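Local coordinates for protein glutamate racemase (Escherichia coli, PDB 2JFN) that belongs to the Asp/Glu/hydantoin racemase family and has two beta sheets that both supply residues to a pocket holding glutamic acid, at residues R21-V26 and D46-Y51; V130-T135 and T199-C204. All blocks are in the same frame, centred on the assembly; numbering follows the deposited sequence.

Contact 1: R21-V26 and D46-Y51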
loop_
_atom_site.group_PDB
_atom_site.type_symbol
_atom_site.label_atom_id
_atom_site.label_comp_id
_atom_site.label_asym_id
_atom_site.label_seq_id
_atom_site.Cartn_x
_atom_site.Cartn_y
_atom_site.Cartn_z
ATOM N N ARG A 21 -15.590 17.445 -6.838
ATOM C CA ARG A 21 -15.328 16.132 -7.423
ATOM C C ARG A 21 -15.446 15.063 -6.345
ATOM O O ARG A 21 -15.369 15.369 -5.155
ATOM C CB ARG A 21 -13.925 16.089 -8.030
ATOM C CG ARG A 21 -13.226 17.441 -8.123
ATOM C CD ARG A 21 -12.382 17.735 -6.881
ATOM N NE ARG A 21 -11.364 18.744 -7.168
ATOM C CZ ARG A 21 -10.385 19.098 -6.340
ATOM N NH1 ARG A 21 -10.268 18.530 -5.144
ATOM N NH2 ARG A 21 -9.508 20.021 -6.721
ATOM N N PRO A 22 -15.635 13.795 -6.745
ATOM C CA PRO A 22 -15.757 12.728 -5.751
ATOM C C PRO A 22 -14.568 12.652 -4.799
ATOM O O PRO A 22 -13.410 12.763 -5.201
ATOM C CB PRO A 22 -15.935 11.467 -6.599
ATOM C CG PRO A 22 -15.347 11.832 -7.923
ATOM C CD PRO A 22 -15.768 13.260 -8.110
ATOM N N THR A 23 -14.890 12.485 -3.526
ATOM C CA THR A 23 -13.895 12.403 -2.471
ATOM C C THR A 23 -13.416 10.970 -2.323
ATOM O O THR A 23 -14.205 10.060 -2.062
ATOM C CB THR A 23 -14.493 12.883 -1.133
ATOM O OG1 THR A 23 -14.831 14.272 -1.240
ATOM C CG2 THR A 23 -13.501 12.676 0.004
ATOM N N VAL A 24 -12.116 10.776 -2.495
ATOM C CA VAL A 24 -11.523 9.458 -2.371
ATOM C C VAL A 24 -10.460 9.418 -1.284
ATOM O O VAL A 24 -9.535 10.230 -1.268
ATOM C CB VAL A 24 -10.887 9.010 -3.704
ATOM C CG1 VAL A 24 -10.115 7.719 -3.508
ATOM C CG2 VAL A 24 -11.982 8.819 -4.751
ATOM N N LEU A 25 -10.607 8.462 -0.377
ATOM C CA LEU A 25 -9.653 8.285 0.703
ATOM C C LEU A 25 -8.677 7.176 0.346
ATOM O O LEU A 25 -9.084 6.117 -0.126
ATOM C CB LEU A 25 -10.368 7.896 2.002
ATOM C CG LEU A 25 -9.463 7.351 3.114
ATOM C CD1 LEU A 25 -8.522 8.452 3.614
ATOM C CD2 LEU A 25 -10.324 6.814 4.264
ATOM N N VAL A 26 -7.392 7.439 0.552
ATOM C CA VAL A 26 -6.355 6.441 0.338
ATOM C C VAL A 26 -5.691 6.323 1.718
ATOM O O VAL A 26 -5.157 7.308 2.244
ATOM C CB VAL A 26 -5.319 6.880 -0.717
ATOM C CG1 VAL A 26 -4.260 5.798 -0.872
ATOM C CG2 VAL A 26 -6.016 7.126 -2.072
ATOM N N ASP A 46 -8.391 14.589 -11.193
ATOM C CA ASP A 46 -9.155 15.702 -10.629
ATOM C C ASP A 46 -9.980 15.428 -9.372
ATOM O O ASP A 46 -10.695 16.313 -8.909
ATOM C CB ASP A 46 -10.079 16.296 -11.701
ATOM C CG ASP A 46 -9.325 16.728 -12.945
ATOM O OD1 ASP A 46 -8.406 17.569 -12.822
ATOM O OD2 ASP A 46 -9.655 16.227 -14.047
ATOM N N LEU A 47 -9.882 14.226 -8.817
ATOM C CA LEU A 47 -10.656 13.889 -7.626
ATOM C C LEU A 47 -10.221 14.680 -6.401
ATOM O O LEU A 47 -9.164 15.314 -6.398
ATOM C CB LEU A 47 -10.524 12.396 -7.318
ATOM C CG LEU A 47 -10.814 11.421 -8.458
ATOM C CD1 LEU A 47 -10.650 10.003 -7.959
ATOM C CD2 LEU A 47 -12.223 11.645 -8.979
ATOM N N HIS A 48 -11.059 14.663 -5.368
ATOM C CA HIS A 48 -10.731 15.327 -4.110
ATOM C C HIS A 48 -10.113 14.211 -3.280
ATOM O O HIS A 48 -10.830 13.390 -2.701
ATOM C CB HIS A 48 -11.977 15.840 -3.386
ATOM C CG HIS A 48 -11.710 16.276 -1.975
ATOM N ND1 HIS A 48 -12.529 15.931 -0.919
ATOM C CD2 HIS A 48 -10.722 17.039 -1.448
ATOM C CE1 HIS A 48 -12.057 16.463 0.195
ATOM N NE2 HIS A 48 -10.961 17.140 -0.099
ATOM N N TYR A 49 -8.791 14.174 -3.239
ATOM C CA TYR A 49 -8.099 13.130 -2.505
ATOM C C TYR A 49 -7.790 13.456 -1.052
ATOM O O TYR A 49 -7.444 14.587 -0.698
ATOM C CB TYR A 49 -6.785 12.762 -3.205
ATOM C CG TYR A 49 -6.946 12.051 -4.532
ATOM C CD1 TYR A 49 -6.834 12.742 -5.737
ATOM C CD2 TYR A 49 -7.185 10.676 -4.579
ATOM C CE1 TYR A 49 -6.947 12.079 -6.972
ATOM C CE2 TYR A 49 -7.304 10.003 -5.797
ATOM C CZ TYR A 49 -7.181 10.712 -6.990
ATOM O OH TYR A 49 -7.279 10.036 -8.191
ATOM N N ILE A 50 -7.931 12.439 -0.217
ATOM C CA ILE A 50 -7.610 12.546 1.192
ATOM C C ILE A 50 -6.637 11.407 1.440
ATOM O O ILE A 50 -6.951 10.248 1.151
ATOM C CB ILE A 50 -8.834 12.315 2.094
ATOM C CG1 ILE A 50 -9.892 13.394 1.845
ATOM C CG2 ILE A 50 -8.401 12.318 3.561
ATOM C CD1 ILE A 50 -11.245 13.053 2.456
ATOM N N TYR A 51 -5.451 11.732 1.936
ATOM C CA TYR A 51 -4.474 10.702 2.253
ATOM C C TYR A 51 -4.382 10.659 3.767
ATOM O O TYR A 51 -4.184 11.690 4.413
ATOM C CB TYR A 51 -3.095 11.025 1.668
ATOM C CG TYR A 51 -2.112 9.877 1.836
ATOM C CD1 TYR A 51 -1.159 9.877 2.855
ATOM C CD2 TYR A 51 -2.191 8.753 1.012
ATOM C CE1 TYR A 51 -0.311 8.775 3.053
ATOM C CE2 TYR A 51 -1.349 7.652 1.197
ATOM C CZ TYR A 51 -0.417 7.664 2.217
ATOM O OH TYR A 51 0.380 6.547 2.403
#
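Thr23 and His48, side by side on one face of a parallel strand pair, share a polar link: Thr23 OG1 lies in the plane of the imidazole, at its edge, 2.9 Å from His48 ND1, and either atom could be the donor. CG of the histidine stands anti to the backbone N (chi1 168°), and from there the ring turns its ND1 edge to the threonine. The backbone ladder runs His48 N to Pro22 O, Val24 N to His48 O, Ile50 N to Val24 O and Val26 N to Ile50 O, the last three at 2.9 Å. Apolar contacts form on both faces. Thr23 CG2 presses on Ile50 CD1 at a tight 3.4 Å, and Leu25 CD1 reaches Ile50 CG2. On the face of Val24 and Tyr49, Val26 CG1 meets Tyr51 CE2. Ahead of strand 48-53, Leu47 spreads its two methyls, CD2 against Pro22 CG at 3.3 Å and CD1 against Val24 CG2 at 3.7 Å. At the start of the strand pair, Leu47 O lies over one face of the Arg21 guanidinium. The strands are the two ends of a beta-alpha-beta unit whose helix 33-43 packs on Val26, Tyr49 and Tyr51, while strand 253-256 meets Ile50 and strand 87-90 bonds to Leu25.

Contact 2: V130-T135 and T199-C204. With GLU (glutamic acid), chain B.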
loop_
_atom_site.group_PDB
_atom_site.type_symbol
_atom_site.label_atom_id
_atom_site.label_comp_id
_atom_site.label_asym_id
_atom_site.label_seq_id
_atom_site.Cartn_x
_atom_site.Cartn_y
_atom_site.Cartn_z
ATOM N N VAL A 130 8.661 -17.283 -9.228
ATOM C CA VAL A 130 8.076 -16.007 -8.851
ATOM C C VAL A 130 8.416 -15.656 -7.411
ATOM O O VAL A 130 8.202 -16.451 -6.493
ATOM C CB VAL A 130 6.544 -16.035 -9.021
ATOM C CG1 VAL A 130 5.933 -14.730 -8.524
ATOM C CG2 VAL A 130 6.201 -16.251 -10.488
ATOM N N GLY A 131 8.957 -14.461 -7.218
ATOM C CA GLY A 131 9.308 -14.025 -5.883
ATOM C C GLY A 131 8.237 -13.128 -5.283
ATOM O O GLY A 131 7.532 -12.413 -5.996
ATOM N N LEU A 132 8.102 -13.182 -3.963
ATOM C CA LEU A 132 7.137 -12.344 -3.269
ATOM C C LEU A 132 7.869 -11.583 -2.181
ATOM O O LEU A 132 8.386 -12.184 -1.234
ATOM C CB LEU A 132 6.021 -13.188 -2.645
ATOM C CG LEU A 132 5.013 -12.443 -1.746
ATOM C CD1 LEU A 132 4.272 -11.368 -2.538
ATOM C CD2 LEU A 132 4.017 -13.447 -1.170
ATOM N N LEU A 133 7.950 -10.269 -2.341
ATOM C CA LEU A 133 8.592 -9.415 -1.347
ATOM C C LEU A 133 7.457 -8.772 -0.574
ATOM O O LEU A 133 6.610 -8.092 -1.155
ATOM C CB LEU A 133 9.422 -8.311 -2.002
ATOM C CG LEU A 133 10.805 -8.636 -2.543
ATOM C CD1 LEU A 133 11.423 -7.354 -3.076
ATOM C CD2 LEU A 133 11.676 -9.223 -1.430
ATOM N N ALA A 134 7.431 -8.999 0.730
ATOM C CA ALA A 134 6.392 -8.431 1.572
ATOM C C ALA A 134 7.005 -8.126 2.922
ATOM O O ALA A 134 8.177 -8.414 3.156
ATOM C CB ALA A 134 5.245 -9.426 1.734
ATOM N N THR A 135 6.226 -7.535 3.817
ATOM C CA THR A 135 6.765 -7.252 5.127
ATOM C C THR A 135 6.721 -8.550 5.930
ATOM O O THR A 135 6.024 -9.499 5.558
ATOM C CB THR A 135 5.984 -6.132 5.839
ATOM O OG1 THR A 135 6.687 -5.764 7.034
ATOM C CG2 THR A 135 4.572 -6.579 6.173
ATOM N N THR A 199 10.429 -12.834 -11.981
ATOM C CA THR A 199 9.286 -11.958 -11.709
ATOM C C THR A 199 9.159 -11.774 -10.193
ATOM O O THR A 199 9.077 -12.750 -9.456
ATOM C CB THR A 199 7.993 -12.581 -12.264
ATOM O OG1 THR A 199 8.189 -12.930 -13.642
ATOM C CG2 THR A 199 6.834 -11.592 -12.168
ATOM N N VAL A 200 9.153 -10.527 -9.726
ATOM C CA VAL A 200 9.051 -10.264 -8.293
ATOM C C VAL A 200 7.814 -9.438 -7.967
ATOM O O VAL A 200 7.646 -8.333 -8.479
ATOM C CB VAL A 200 10.297 -9.504 -7.761
ATOM C CG1 VAL A 200 10.114 -9.168 -6.280
ATOM C CG2 VAL A 200 11.557 -10.358 -7.944
ATOM N N VAL A 201 6.960 -9.986 -7.112
ATOM C CA VAL A 201 5.733 -9.315 -6.693
ATOM C C VAL A 201 6.015 -8.428 -5.489
ATOM O O VAL A 201 6.570 -8.882 -4.494
ATOM C CB VAL A 201 4.649 -10.338 -6.274
ATOM C CG1 VAL A 201 3.416 -9.610 -5.729
ATOM C CG2 VAL A 201 4.269 -11.207 -7.463
ATOM N N LEU A 202 5.655 -7.158 -5.583
ATOM C CA LEU A 202 5.843 -6.261 -4.452
ATOM C C LEU A 202 4.531 -6.355 -3.687
ATOM O O LEU A 202 3.533 -5.727 -4.060
ATOM C CB LEU A 202 6.107 -4.837 -4.944
ATOM C CG LEU A 202 7.335 -4.762 -5.860
ATOM C CD1 LEU A 202 7.628 -3.319 -6.251
ATOM C CD2 LEU A 202 8.529 -5.377 -5.145
ATOM N N GLY A 203 4.538 -7.180 -2.642
ATOM C CA GLY A 203 3.352 -7.403 -1.831
ATOM C C GLY A 203 3.259 -6.516 -0.606
ATOM O O GLY A 203 2.662 -6.880 0.403
ATOM N N CYS A 204 3.888 -5.354 -0.692
ATOM C CA CYS A 204 3.854 -4.366 0.376
ATOM C C CYS A 204 3.776 -3.051 -0.388
ATOM O O CYS A 204 4.614 -2.787 -1.252
ATOM C CB CYS A 204 5.126 -4.437 1.217
ATOM S SG CYS A 204 5.071 -3.402 2.685
HETATM N N GLU B . 2.182 -0.298 3.456
HETATM C CA GLU B . 2.535 -1.532 4.163
HETATM C C GLU B . 1.608 -2.639 3.698
HETATM O O GLU B . 1.242 -2.693 2.468
HETATM C CB GLU B . 2.398 -1.319 5.679
HETATM C CG GLU B . 3.626 -1.895 6.419
HETATM C CD GLU B . 3.375 -1.965 7.920
HETATM O OE1 GLU B . 3.881 -2.868 8.582
HETATM O OE2 GLU B . 2.675 -1.118 8.483
HETATM O OXT GLU B . 1.202 -3.524 4.521
HETATM O O HOH W 1 3.189 -6.737 2.978
#
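Gly131 and Val201 meet through peptide units, the flat groups of a contact that has no aromatic ring. Val201 N gives its hydrogen to Gly131 O over 2.7 Å, tilted 29° from the carbonyl plane, whereas Leu133 N comes to Val201 O nearly along the C=O axis. Thr199 O takes Gly131 N in the same parallel ladder, and Gly203 N closes it on Leu133 O at 2.7 Å. Beyond that point a water replaces direct pairing, accepting from Thr135 N and donating to Gly203 O. Of the two faces of the sheet, one carries Val130, Leu132 and Val201. There Val201 is flanked through both branches, CG1 lying 3.7 Å from Leu132 CD1 and CG2 4.0 Å from Val130 CG1. Leu132 CD1 also settles 4.1 Å from Gly203 CA, where no side chain stands in its way. On the other face Leu133 sets CG against Val200 CG1 at 3.8 Å and runs side by side with Leu202. Past the ladder, Cys204 SG, anti to its backbone N (chi1 -172°), comes within 3.5 Å of CA of the bound glutamic acid. This is the layout of a parallel beta sheet of strand order 2-1-3-4 in an alpha/beta fold, in which the loop following a central strand delivers pocket residues: Cys204, Thr205 and His206 all line the ligand pocket.

How the contacts relate
Contact 1 closes along the chain before contact 2 opens, and the two lie on opposite sides of the chain's centre, with centres about 28 Å apart and nearest atoms about 11 Å apart. They share no sheet: contact 1 belongs to the mixed sheet that includes strands 21-28, 48-53 and 87-90, contact 2 to the four-stranded parallel sheet in which 129-134 and 199-202 are the two inner strands. What joins them is the pocket between. Strand 21-28 runs into Asp28 and Ser29, and strand 199-202 leads to Cys204. The pocket thus draws on both sheets, and on further segments such as Phe58 to Gly61 and Cys92 to Thr94.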